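Local coordinates for protein argonaute (Marinitoga piezophila, PDB 5I4A), which uses short 5'-hydroxyl RNA guides to bind complementary target strands and cleaves single-stranded DNA, preferring manganese as cofactor, at residues L517-F522 with V545-N550. Residues are numbered along the deposited sequence; the frame is centred on the assembly and turned at random.
Sequences LRDGRF and VNKNTN. With nucleotides of chain B.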
loop_
_atom_site.group_PDB
_atom_site.type_symbol
_atom_site.label_atom_id
_atom_site.label_comp_id
_atom_site.label_asym_id
_atom_site.label_seq_id
_atom_site.Cartn_x
_atom_site.Cartn_y
_atom_site.Cartn_z
ATOM N N LEU A 517 3.546 -14.862 2.579
ATOM C CA LEU A 517 2.728 -13.686 2.830
ATOM C C LEU A 517 2.286 -13.106 1.492
ATOM O O LEU A 517 3.120 -12.830 0.624
ATOM C CB LEU A 517 3.503 -12.649 3.641
ATOM C CG LEU A 517 4.495 -13.203 4.671
ATOM C CD1 LEU A 517 5.243 -12.069 5.351
ATOM C CD2 LEU A 517 3.807 -14.086 5.703
ATOM N N ARG A 518 0.979 -12.936 1.328
ATOM C CA ARG A 518 0.388 -12.523 0.065
ATOM C C ARG A 518 -0.185 -11.118 0.189
ATOM O O ARG A 518 -0.890 -10.810 1.156
ATOM C CB ARG A 518 -0.706 -13.507 -0.359
ATOM C CG ARG A 518 -1.515 -13.092 -1.574
ATOM C CD ARG A 518 -0.674 -13.060 -2.840
ATOM N NE ARG A 518 -1.509 -12.845 -4.020
ATOM C CZ ARG A 518 -1.934 -13.815 -4.822
ATOM N NH1 ARG A 518 -1.595 -15.074 -4.582
ATOM N NH2 ARG A 518 -2.696 -13.523 -5.866
ATOM N N ASP A 519 0.124 -10.269 -0.789
ATOM C CA ASP A 519 -0.470 -8.938 -0.883
ATOM C C ASP A 519 -1.911 -9.097 -1.346
ATOM O O ASP A 519 -2.186 -9.248 -2.538
ATOM C CB ASP A 519 0.333 -8.063 -1.839
ATOM C CG ASP A 519 -0.263 -6.675 -2.012
ATOM O OD1 ASP A 519 -1.116 -6.274 -1.190
ATOM O OD2 ASP A 519 0.131 -5.979 -2.970
ATOM N N GLY A 520 -2.836 -9.066 -0.398
ATOM C CA GLY A 520 -4.225 -9.344 -0.681
ATOM C C GLY A 520 -4.577 -10.792 -0.410
ATOM O O GLY A 520 -3.928 -11.491 0.371
ATOM N N ARG A 521 -5.626 -11.247 -1.086
ATOM C CA ARG A 521 -6.155 -12.585 -0.882
ATOM C C ARG A 521 -5.732 -13.510 -2.018
ATOM O O ARG A 521 -5.603 -13.084 -3.172
ATOM C CB ARG A 521 -7.678 -12.555 -0.763
ATOM C CG ARG A 521 -8.398 -11.800 -1.870
ATOM C CD ARG A 521 -9.843 -11.520 -1.473
ATOM N NE ARG A 521 -10.691 -11.195 -2.619
ATOM C CZ ARG A 521 -10.984 -9.959 -3.013
ATOM N NH1 ARG A 521 -10.496 -8.914 -2.356
ATOM N NH2 ARG A 521 -11.766 -9.767 -4.066
ATOM N N PHE A 522 -5.500 -14.778 -1.676
ATOM C CA PHE A 522 -5.210 -15.806 -2.668
ATOM C C PHE A 522 -6.448 -16.027 -3.528
ATOM O O PHE A 522 -7.460 -16.550 -3.049
ATOM C CB PHE A 522 -4.801 -17.111 -1.991
ATOM C CG PHE A 522 -3.444 -17.071 -1.333
ATOM C CD1 PHE A 522 -3.298 -16.602 -0.037
ATOM C CD2 PHE A 522 -2.321 -17.538 -1.995
ATOM C CE1 PHE A 522 -2.059 -16.582 0.579
ATOM C CE2 PHE A 522 -1.074 -17.520 -1.387
ATOM C CZ PHE A 522 -0.945 -17.040 -0.097
ATOM N N VAL A 545 -2.442 -10.676 3.569
ATOM C CA VAL A 545 -2.166 -9.384 4.181
ATOM C C VAL A 545 -2.927 -8.314 3.411
ATOM O O VAL A 545 -2.803 -8.215 2.184
ATOM C CB VAL A 545 -0.658 -9.082 4.199
ATOM C CG1 VAL A 545 -0.393 -7.735 4.840
ATOM C CG2 VAL A 545 0.096 -10.181 4.934
ATOM N N ASN A 546 -3.709 -7.515 4.129
ATOM C CA ASN A 546 -4.490 -6.430 3.539
ATOM C C ASN A 546 -4.006 -5.120 4.151
ATOM O O ASN A 546 -4.398 -4.763 5.266
ATOM C CB ASN A 546 -5.986 -6.641 3.767
ATOM C CG ASN A 546 -6.839 -5.572 3.097
ATOM O OD1 ASN A 546 -6.333 -4.722 2.366
ATOM N ND2 ASN A 546 -8.144 -5.618 3.341
ATOM N N LYS A 547 -3.158 -4.401 3.415
ATOM C CA LYS A 547 -2.677 -3.103 3.870
ATOM C C LYS A 547 -3.763 -2.037 3.843
ATOM O O LYS A 547 -3.543 -0.939 4.363
ATOM C CB LYS A 547 -1.497 -2.654 3.009
ATOM C CG LYS A 547 -1.896 -2.191 1.619
ATOM C CD LYS A 547 -1.054 -2.866 0.552
ATOM C CE LYS A 547 -1.229 -2.195 -0.799
ATOM N NZ LYS A 547 -0.318 -2.789 -1.813
ATOM N N ASN A 548 -4.921 -2.330 3.252
ATOM C CA ASN A 548 -6.001 -1.364 3.094
ATOM C C ASN A 548 -7.241 -1.748 3.895
ATOM O O ASN A 548 -8.365 -1.520 3.443
ATOM C CB ASN A 548 -6.363 -1.212 1.617
ATOM C CG ASN A 548 -5.196 -0.741 0.773
ATOM O OD1 ASN A 548 -4.442 0.145 1.178
ATOM N ND2 ASN A 548 -5.036 -1.335 -0.403
ATOM N N THR A 549 -7.063 -2.330 5.079
ATOM C CA THR A 549 -8.219 -2.728 5.871
ATOM C C THR A 549 -8.995 -1.497 6.325
ATOM O O THR A 549 -8.415 -0.446 6.628
ATOM C CB THR A 549 -7.804 -3.573 7.079
ATOM O OG1 THR A 549 -8.975 -4.035 7.765
ATOM C CG2 THR A 549 -6.961 -2.769 8.044
ATOM N N ASN A 550 -10.318 -1.627 6.347
ATOM C CA ASN A 550 -11.214 -0.542 6.717
ATOM C C ASN A 550 -11.551 -0.538 8.204
ATOM O O ASN A 550 -12.247 0.370 8.669
ATOM C CB ASN A 550 -12.504 -0.638 5.895
ATOM C CG ASN A 550 -13.241 0.678 5.804
ATOM O OD1 ASN A 550 -12.655 1.706 5.475
ATOM N ND2 ASN A 550 -14.534 0.656 6.104
ATOM P P C B 12 -14.339 -10.743 -5.749
ATOM O OP1 C B 12 -13.742 -11.207 -4.475
ATOM O OP2 C B 12 -13.658 -11.080 -7.016
ATOM O "O5'" C B 12 -15.840 -11.286 -5.878
ATOM P P U B 10 -9.707 -1.702 -1.751
ATOM O OP1 U B 10 -10.318 -0.741 -0.803
ATOM O OP2 U B 10 -8.249 -1.961 -1.671
ATOM O "O5'" U B 10 -10.514 -3.072 -1.695
ATOM O "O3'" U B 10 -12.638 -6.923 -1.154
#
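One face of the Phe522 ring carries Arg518 CG, 4.1 Å above the plane and over its centre, while Arg521 O and Phe522 CA lie over one face of the Arg518 guanidinium, offset toward its rim; the charged end of Arg518 is paired with Glu524. The Arg521 guanidinium, at the end of a chain extended from CG to NE, meets the guide RNA of chain B at its edge: NH2 donates a very short hydrogen bond of 2.5 Å to OP1 of C12, which lies near the guanidinium plane, and OP2 of the same phosphate lies in it. Between the segments, two backbone bonds join the strand ends. Val545 N reaches Arg518 O at 2.9 Å, nearly along the C=O axis, and Gly520 N gives a 2.7 Å bond to Val545 O, in its carbonyl plane. Leu517 CB lies loosely against Val545 CG2, and both side chains pack on Leu623. Gly520, with phi 95° and psi -156°, turns the chain where a side chain would jam against the preceding carbonyl. Asp519 holds CG anti to its backbone N (chi1 178°), and Lys547, bent at chi2, crosses it obliquely, so that NZ comes within 3.4 Å of OD2 in a salt bridge whose hydrogen bond is weak. An alanine here in place of Asp519 removes the carboxylate, which would probably leave Lys547 NZ without this partner and weaken binding of the metal inferred at this site. Lys547 is the second residue of a type I turn from Asn546 to Thr549, whose first residue accepts through OD1 from Asn548 N (2.9 Å), an Asx turn with the donor above the carbonyl plane. Asp519, beside Asp449 and Asn627, probably binds one Mn(2+), and its place at the end of a parallel strand next to 539-546 is characteristic of the RNase H fold of the PIWI domain and its catalytic centre.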